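Local coordinates for GTPase-activating protein BEM3 (Saccharomyces cerevisiae S288C, PDB 6FSF) that activates GTP hydrolysis by CDC42 and, less efficiently, RHO1, and binds phosphatidylinositol 3-phosphate, represented here by its tandem PX and PH domains, at residues I57-R61 with L79-F85; S89-D94 with F201-N205; K141-L147 with W159-I165. All coordinates share one frame; numbering follows the deposited sequence.

Interaction 1: residues I57-R61 with L79-F85; sequences IHKVR and LPDRQLF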
# COMPACT_ATOMS: atom_id res chain seq x y z
N ILE A 57 -5.99 9.06 -1.91
CA ILE A 57 -5.31 9.56 -3.10
C ILE A 57 -5.68 11.02 -3.34
O ILE A 57 -4.86 11.80 -3.85
CB ILE A 57 -5.64 8.67 -4.32
CG1 ILE A 57 -4.97 9.22 -5.59
CG2 ILE A 57 -7.14 8.54 -4.50
CD1 ILE A 57 -3.46 9.28 -5.51
N HIS A 58 -6.89 11.41 -2.97
CA HIS A 58 -7.31 12.80 -3.11
C HIS A 58 -6.47 13.73 -2.25
O HIS A 58 -6.06 14.81 -2.70
CB HIS A 58 -8.79 12.94 -2.76
CG HIS A 58 -9.29 14.34 -2.78
ND1 HIS A 58 -9.44 15.07 -3.95
CD2 HIS A 58 -9.68 15.17 -1.78
CE1 HIS A 58 -9.89 16.27 -3.66
NE2 HIS A 58 -10.04 16.36 -2.35
N LYS A 59 -6.20 13.34 -1.00
CA LYS A 59 -5.36 14.16 -0.13
C LYS A 59 -3.94 14.26 -0.67
O LYS A 59 -3.29 15.30 -0.54
CB LYS A 59 -5.34 13.59 1.29
CG LYS A 59 -6.68 13.54 1.99
CD LYS A 59 -6.50 13.32 3.49
CE LYS A 59 -7.72 12.66 4.13
NZ LYS A 59 -7.55 11.19 4.27
N VAL A 60 -3.44 13.18 -1.28
CA VAL A 60 -2.10 13.19 -1.85
C VAL A 60 -2.02 14.20 -2.99
O VAL A 60 -1.08 15.00 -3.06
CB VAL A 60 -1.72 11.77 -2.34
CG1 VAL A 60 -0.46 11.82 -3.18
CG2 VAL A 60 -1.55 10.84 -1.15
N ARG A 61 -3.01 14.19 -3.88
CA ARG A 61 -3.02 15.15 -4.98
C ARG A 61 -3.20 16.57 -4.47
O ARG A 61 -2.66 17.52 -5.07
CB ARG A 61 -4.13 14.80 -5.97
CG ARG A 61 -4.08 13.38 -6.50
CD ARG A 61 -5.11 13.16 -7.59
NE ARG A 61 -5.15 11.77 -8.04
CZ ARG A 61 -4.28 11.23 -8.89
NH1 ARG A 61 -3.30 11.97 -9.38
NH2 ARG A 61 -4.39 9.96 -9.24
N LEU A 79 3.12 12.32 -9.73
CA LEU A 79 2.25 11.35 -9.09
C LEU A 79 1.84 10.25 -10.06
O LEU A 79 1.93 10.43 -11.28
CB LEU A 79 1.00 12.05 -8.55
CG LEU A 79 1.12 12.76 -7.19
CD1 LEU A 79 -0.23 13.32 -6.78
CD2 LEU A 79 1.65 11.80 -6.14
N PRO A 80 1.41 9.10 -9.55
CA PRO A 80 0.87 8.07 -10.44
C PRO A 80 -0.40 8.56 -11.13
O PRO A 80 -1.16 9.36 -10.59
CB PRO A 80 0.58 6.90 -9.49
CG PRO A 80 0.53 7.50 -8.13
CD PRO A 80 1.49 8.64 -8.15
N ASP A 81 -0.61 8.05 -12.34
CA ASP A 81 -1.72 8.50 -13.17
C ASP A 81 -3.06 8.13 -12.53
O ASP A 81 -3.16 7.17 -11.75
CB ASP A 81 -1.62 7.89 -14.57
CG ASP A 81 -2.62 8.48 -15.54
OD1 ASP A 81 -3.18 9.55 -15.23
OD2 ASP A 81 -2.84 7.88 -16.61
N ARG A 82 -4.09 8.90 -12.86
CA ARG A 82 -5.43 8.65 -12.33
C ARG A 82 -6.00 7.32 -12.82
O ARG A 82 -6.89 6.77 -12.17
CB ARG A 82 -6.37 9.79 -12.71
CG ARG A 82 -5.83 11.18 -12.38
CD ARG A 82 -6.84 12.26 -12.72
NE ARG A 82 -7.98 12.24 -11.80
CZ ARG A 82 -8.09 13.01 -10.73
NH1 ARG A 82 -7.12 13.87 -10.44
NH2 ARG A 82 -9.16 12.93 -9.95
N GLN A 83 -5.51 6.81 -13.95
CA GLN A 83 -5.99 5.53 -14.46
C GLN A 83 -5.55 4.36 -13.59
O GLN A 83 -6.21 3.32 -13.57
CB GLN A 83 -5.52 5.32 -15.90
CG GLN A 83 -6.41 5.94 -16.97
CD GLN A 83 -6.38 7.46 -16.95
OE1 GLN A 83 -5.50 8.07 -16.35
NE2 GLN A 83 -7.35 8.07 -17.63
N LEU A 84 -4.44 4.51 -12.87
CA LEU A 84 -3.99 3.48 -11.94
C LEU A 84 -4.93 3.30 -10.76
O LEU A 84 -4.79 2.32 -10.02
CB LEU A 84 -2.58 3.80 -11.44
CG LEU A 84 -1.46 3.76 -12.48
CD1 LEU A 84 -0.14 4.23 -11.88
CD2 LEU A 84 -1.31 2.36 -13.04
N PHE A 85 -5.88 4.22 -10.56
CA PHE A 85 -6.82 4.17 -9.45
C PHE A 85 -8.26 4.01 -9.91
O PHE A 85 -9.19 4.30 -9.14
CB PHE A 85 -6.69 5.43 -8.59
CG PHE A 85 -5.40 5.52 -7.82
CD1 PHE A 85 -5.32 5.06 -6.52
CD2 PHE A 85 -4.27 6.08 -8.40
CE1 PHE A 85 -4.14 5.15 -5.80
CE2 PHE A 85 -3.09 6.17 -7.69
CZ PHE A 85 -3.02 5.70 -6.39
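R61 reaches out from the first turns of helix 57-70 to lie against R82, and the two guanidinium groups stack with their centres 4.6 Å apart and their planes 29° from parallel. The aliphatic part of R82 joins in: its CG lies over one face of the R61 group, toward the rim, and CD1 of I57, one helical turn earlier, lies over the opposite face, also off-centre. An extended chain from CG to NE carries the R61 head across to the loop. There the carbonyls of P80 and D81 lie at its edge, near its plane; P80 O is 3.6 Å from R61 NH2, an electrostatic approach rather than a hydrogen bond.

L79 covers the root of the same arginine. One methyl, CD1, rests 3.8 Å from R61 CA, while the other, CD2, meets V60 CG1 at 3.6 Å. At the far end of the contact I57 CG1 stands almost exactly over the middle of the F85 ring, 4.0 Å from its centroid and 5° off the ring normal, a CH-pi contact. I57 has CG1 anti to its nitrogen (chi1 178°), which directs that branch at the phenyl face.

The segments thus join the first helix of the PX domain to the proline-rich loop that precedes helix 90-107, where L79, P80 and F85 also pack. In PX relatives this helix and loop border the phosphoinositide pocket. Two stacked arginines bring like charges close together, which the carbonyl oxygens at the edge of R61 would probably ease in part; the remaining positive charge is consistent with attracting an anionic lipid headgroup.

Interaction 2: residues S89-D94 with F201-N205; sequences SPTKVD and FGTRN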
# COMPACT_ATOMS: atom_id res chain seq x y z
N SER A 89 -6.80 -3.70 -10.49
CA SER A 89 -6.10 -4.87 -11.01
C SER A 89 -4.79 -5.02 -10.25
O SER A 89 -4.21 -4.02 -9.81
CB SER A 89 -5.81 -4.75 -12.51
OG SER A 89 -4.60 -4.05 -12.74
N PRO A 90 -4.30 -6.25 -10.08
CA PRO A 90 -3.05 -6.44 -9.32
C PRO A 90 -1.85 -5.73 -9.92
O PRO A 90 -0.99 -5.24 -9.18
CB PRO A 90 -2.87 -7.96 -9.33
CG PRO A 90 -4.24 -8.50 -9.49
CD PRO A 90 -4.95 -7.54 -10.39
N THR A 91 -1.76 -5.66 -11.25
CA THR A 91 -0.59 -5.04 -11.87
C THR A 91 -0.59 -3.52 -11.68
O THR A 91 0.48 -2.91 -11.59
CB THR A 91 -0.51 -5.40 -13.35
OG1 THR A 91 0.64 -4.78 -13.94
CG2 THR A 91 -1.76 -4.94 -14.09
N LYS A 92 -1.77 -2.90 -11.62
CA LYS A 92 -1.84 -1.47 -11.34
C LYS A 92 -1.52 -1.18 -9.88
O LYS A 92 -0.83 -0.20 -9.57
CB LYS A 92 -3.22 -0.92 -11.69
CG LYS A 92 -3.61 -1.03 -13.16
CD LYS A 92 -4.91 -0.30 -13.39
CE LYS A 92 -5.68 -0.86 -14.56
NZ LYS A 92 -7.05 -0.26 -14.63
N VAL A 93 -2.03 -2.01 -8.97
CA VAL A 93 -1.76 -1.84 -7.54
C VAL A 93 -0.27 -1.92 -7.27
O VAL A 93 0.29 -1.12 -6.50
CB VAL A 93 -2.54 -2.89 -6.73
CG1 VAL A 93 -2.09 -2.89 -5.28
CG2 VAL A 93 -4.03 -2.63 -6.83
N ASP A 94 0.40 -2.89 -7.90
CA ASP A 94 1.85 -3.02 -7.75
C ASP A 94 2.58 -1.79 -8.28
O ASP A 94 3.53 -1.30 -7.66
CB ASP A 94 2.33 -4.28 -8.48
CG ASP A 94 3.82 -4.52 -8.30
OD1 ASP A 94 4.18 -5.51 -7.63
OD2 ASP A 94 4.62 -3.72 -8.82
N PHE A 201 -6.58 -10.78 -16.82
CA PHE A 201 -7.06 -10.26 -15.55
C PHE A 201 -6.06 -9.33 -14.87
O PHE A 201 -6.38 -8.78 -13.81
CB PHE A 201 -7.40 -11.42 -14.60
CG PHE A 201 -8.33 -12.43 -15.19
CD1 PHE A 201 -9.66 -12.13 -15.41
CD2 PHE A 201 -7.87 -13.70 -15.52
CE1 PHE A 201 -10.52 -13.06 -15.95
CE2 PHE A 201 -8.73 -14.64 -16.06
CZ PHE A 201 -10.06 -14.32 -16.28
N GLY A 202 -4.88 -9.12 -15.45
CA GLY A 202 -3.88 -8.29 -14.81
C GLY A 202 -3.25 -8.94 -13.60
O GLY A 202 -2.81 -8.23 -12.68
N THR A 203 -3.19 -10.27 -13.58
CA THR A 203 -2.63 -10.98 -12.44
C THR A 203 -1.16 -10.63 -12.25
O THR A 203 -0.40 -10.53 -13.22
CB THR A 203 -2.80 -12.49 -12.64
OG1 THR A 203 -4.19 -12.80 -12.78
CG2 THR A 203 -2.24 -13.26 -11.45
N ARG A 204 -0.77 -10.43 -11.00
CA ARG A 204 0.61 -10.12 -10.66
C ARG A 204 0.83 -10.44 -9.19
O ARG A 204 -0.04 -10.19 -8.36
CB ARG A 204 0.94 -8.66 -10.96
CG ARG A 204 2.40 -8.32 -10.82
CD ARG A 204 2.72 -7.01 -11.53
NE ARG A 204 4.16 -6.76 -11.56
CZ ARG A 204 5.01 -7.41 -12.35
NH1 ARG A 204 4.56 -8.36 -13.17
NH2 ARG A 204 6.30 -7.12 -12.32
N ASN A 205 2.01 -10.99 -8.89
CA ASN A 205 2.33 -11.46 -7.54
C ASN A 205 1.26 -12.43 -7.04
O ASN A 205 0.88 -12.42 -5.87
CB ASN A 205 2.49 -10.29 -6.57
CG ASN A 205 3.46 -9.24 -7.07
OD1 ASN A 205 4.48 -9.56 -7.67
ND2 ASN A 205 3.14 -7.98 -6.82
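The N205 amide and the D94 carboxylate meet with their planes 46° apart, and the bond between them is well directed: ND2 gives its hydrogen to D94 OD1 over 2.8 Å at an angle of 155°. The acceptor lies in the plane of the amide, which therefore presents its N-H squarely, and D94 OD1 receives it through its anti lone pair. The R204 guanidinium has the carboxyl carbon of D94 at its edge, but the two planes stand 78° apart. With D94 OD2 still 4.1 Å from R204 NE, this is an attraction between opposite charges short of a salt bridge; OD2 has a weak hydrogen bond from N98 instead. D94 has CG anti to its nitrogen (chi1 -177°), which swings the carboxylate off the helix towards both partners.

The motif behind this meeting is a capped helix start: S89 is the N-cap of helix 90-107 in the PX domain, its OG accepting from K92 N, and P90 opens the first turn without an amide hydrogen to offer. The PH-domain loop 201-205 approaches that end, so the contact belongs to the interface between the tandem domains. Its G202 carbonyl takes a weak hydrogen bond from T91 N, 3.1 Å from G202 O.

That same oxygen is lined by the P90 ring, with CD at 3.2 Å from G202 O and CB and CG slightly farther away. Glycine suits the position twice over: its phi is positive, and a side chain would be pressed against S89 CB and T91 CG2. Beyond it, the aliphatic part of R204 passes T91 at about a right angle, CD lying 3.9 Å from T91 CA.

Interaction 3: residues K141-L147 with W159-I165; sequences KDGSLLL and WRVRYGI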
# COMPACT_ATOMS: atom_id res chain seq x y z
N LYS A 141 0.19 -15.07 9.99
CA LYS A 141 0.50 -14.17 8.89
C LYS A 141 -0.76 -13.45 8.46
O LYS A 141 -1.85 -14.04 8.45
CB LYS A 141 1.11 -14.94 7.70
CG LYS A 141 1.32 -14.11 6.44
CD LYS A 141 2.72 -13.50 6.39
CE LYS A 141 2.90 -12.58 5.18
NZ LYS A 141 2.52 -11.17 5.48
N ASP A 142 -0.62 -12.17 8.10
CA ASP A 142 -1.76 -11.36 7.69
C ASP A 142 -1.32 -10.35 6.65
O ASP A 142 -0.13 -10.25 6.31
CB ASP A 142 -2.40 -10.68 8.90
CG ASP A 142 -1.41 -9.88 9.72
OD1 ASP A 142 -0.25 -10.34 9.85
OD2 ASP A 142 -1.78 -8.81 10.23
N GLY A 143 -2.28 -9.59 6.16
CA GLY A 143 -2.01 -8.57 5.16
C GLY A 143 -3.19 -8.40 4.22
O GLY A 143 -4.11 -9.21 4.19
N SER A 144 -3.14 -7.31 3.46
CA SER A 144 -4.16 -7.03 2.46
C SER A 144 -3.92 -7.88 1.22
O SER A 144 -2.77 -8.08 0.80
CB SER A 144 -4.15 -5.55 2.09
OG SER A 144 -4.41 -4.74 3.23
N LEU A 145 -5.00 -8.38 0.64
CA LEU A 145 -4.92 -9.26 -0.52
C LEU A 145 -5.95 -8.85 -1.56
O LEU A 145 -6.91 -8.15 -1.26
CB LEU A 145 -5.13 -10.73 -0.12
CG LEU A 145 -4.17 -11.33 0.91
CD1 LEU A 145 -4.62 -12.73 1.30
CD2 LEU A 145 -2.75 -11.35 0.38
N LEU A 146 -5.73 -9.30 -2.79
CA LEU A 146 -6.66 -9.11 -3.89
C LEU A 146 -7.18 -10.47 -4.33
O LEU A 146 -6.39 -11.38 -4.59
CB LEU A 146 -6.00 -8.37 -5.06
CG LEU A 146 -5.61 -6.91 -4.80
CD1 LEU A 146 -4.92 -6.30 -6.00
CD2 LEU A 146 -6.84 -6.10 -4.41
N LEU A 147 -8.50 -10.60 -4.43
CA LEU A 147 -9.15 -11.89 -4.64
C LEU A 147 -9.98 -11.87 -5.91
O LEU A 147 -10.71 -10.91 -6.18
CB LEU A 147 -10.05 -12.24 -3.44
CG LEU A 147 -10.85 -13.54 -3.54
CD1 LEU A 147 -9.93 -14.74 -3.67
CD2 LEU A 147 -11.77 -13.68 -2.34
N TRP A 159 -11.62 -8.26 -9.46
CA TRP A 159 -10.83 -8.33 -8.24
C TRP A 159 -11.51 -7.56 -7.12
O TRP A 159 -12.22 -6.57 -7.36
CB TRP A 159 -9.41 -7.79 -8.46
CG TRP A 159 -8.64 -8.53 -9.51
CD1 TRP A 159 -8.56 -8.22 -10.84
CD2 TRP A 159 -7.85 -9.71 -9.33
NE1 TRP A 159 -7.76 -9.13 -11.49
CE2 TRP A 159 -7.32 -10.06 -10.58
CE3 TRP A 159 -7.55 -10.51 -8.22
CZ2 TRP A 159 -6.50 -11.16 -10.77
CZ3 TRP A 159 -6.73 -11.61 -8.40
CH2 TRP A 159 -6.21 -11.93 -9.67
N ARG A 160 -11.30 -8.02 -5.89
CA ARG A 160 -11.88 -7.40 -4.70
C ARG A 160 -10.85 -7.43 -3.57
O ARG A 160 -10.11 -8.41 -3.43
CB ARG A 160 -13.17 -8.10 -4.28
CG ARG A 160 -13.04 -9.62 -4.17
CD ARG A 160 -14.34 -10.27 -3.72
NE ARG A 160 -15.43 -10.08 -4.66
CZ ARG A 160 -16.69 -10.43 -4.43
NH1 ARG A 160 -17.62 -10.22 -5.35
NH2 ARG A 160 -17.01 -11.00 -3.28
N VAL A 161 -10.83 -6.37 -2.77
CA VAL A 161 -9.89 -6.26 -1.66
C VAL A 161 -10.35 -7.15 -0.52
O VAL A 161 -11.51 -7.11 -0.11
CB VAL A 161 -9.77 -4.79 -1.21
CG1 VAL A 161 -8.79 -4.68 -0.05
CG2 VAL A 161 -9.35 -3.91 -2.37
N ARG A 162 -9.43 -7.97 -0.01
CA ARG A 162 -9.69 -8.82 1.14
C ARG A 162 -8.56 -8.67 2.14
O ARG A 162 -7.43 -8.35 1.78
CB ARG A 162 -9.82 -10.30 0.73
CG ARG A 162 -11.10 -10.64 -0.00
CD ARG A 162 -12.30 -10.53 0.93
NE ARG A 162 -13.29 -9.58 0.43
CZ ARG A 162 -14.32 -9.91 -0.33
NH1 ARG A 162 -14.51 -11.17 -0.69
NH2 ARG A 162 -15.17 -8.98 -0.73
N TYR A 163 -8.88 -8.90 3.41
CA TYR A 163 -7.88 -8.95 4.47
C TYR A 163 -7.76 -10.40 4.93
O TYR A 163 -8.74 -10.99 5.40
CB TYR A 163 -8.25 -8.04 5.64
CG TYR A 163 -7.26 -8.11 6.78
CD1 TYR A 163 -7.68 -8.43 8.06
CD2 TYR A 163 -5.91 -7.87 6.57
CE1 TYR A 163 -6.79 -8.51 9.10
CE2 TYR A 163 -5.00 -7.94 7.61
CZ TYR A 163 -5.45 -8.26 8.87
OH TYR A 163 -4.55 -8.34 9.92
N GLY A 164 -6.57 -10.97 4.78
CA GLY A 164 -6.34 -12.37 5.08
C GLY A 164 -5.70 -12.57 6.44
O GLY A 164 -4.78 -11.84 6.82
N ILE A 165 -6.19 -13.57 7.17
CA ILE A 165 -5.63 -13.98 8.45
C ILE A 165 -5.37 -15.48 8.38
O ILE A 165 -6.30 -16.26 8.14
CB ILE A 165 -6.55 -13.65 9.64
CG1 ILE A 165 -6.70 -12.14 9.80
CG2 ILE A 165 -6.00 -14.26 10.92
CD1 ILE A 165 -5.50 -11.47 10.44
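Y163 lays its ring along the neighbouring strand at G143, where CD2 comes within 3.3 Å of G143 O and CE2 within 3.5 Å of G143 N. The phenol and the D142 side chain run side by side in the same direction, and Y163 OH donates to D142 OD2 over 2.8 Å, using the anti lone pair of that oxygen. A phenylalanine here would probably keep the ring against G143 but leave the carboxylate of D142 without this donor, free to turn.

Strands 142-148 and 160-167 form the antiparallel hairpin that comes first along the chain in the PH-domain sheet, their local axes 144° apart. L145 and R162 make a hydrogen-bonded pair, with L145 N 2.7 Å from R162 O and the return bond from R162 N nearly straight at 176°. L146 and V161 share a face with Y163; L146 CD2 touches V161 CG2 at 3.9 Å, and both side chains also meet L88 of the PX portion.

On the other face L147 CD2 packs 3.9 Å from R162 CG. The R162 chain, bent at chi2 and chi3, turns NH1 to a salt bridge with E181. Leucine therefore covers the aliphatic part of a buried arginine while its charge is answered by glutamate, so apolar packing and charge pairing can share one side of the sheet.

Overall arrangement
The three contacts illustrate how tandem domains are built into one body. Interaction 1 lies within the PX domain and interaction 3 within the PH domain, their centres about 22 Å apart and their nearest atoms about 10 Å; interaction 2 bridges them, with centres about 17 Å from the first and 13 Å from the third. Along the chain, interaction 3 is nested inside the loop that interaction 2 closes. W159 couples these two, its NE1 2.7 Å from F201 O in a probable hydrogen bond. Towards interaction 1 the link is looser: K92 CB packs 4.0 Å from L84 O. By analogy with other PX domains, the phosphoinositide pocket probably lies beside interaction 1.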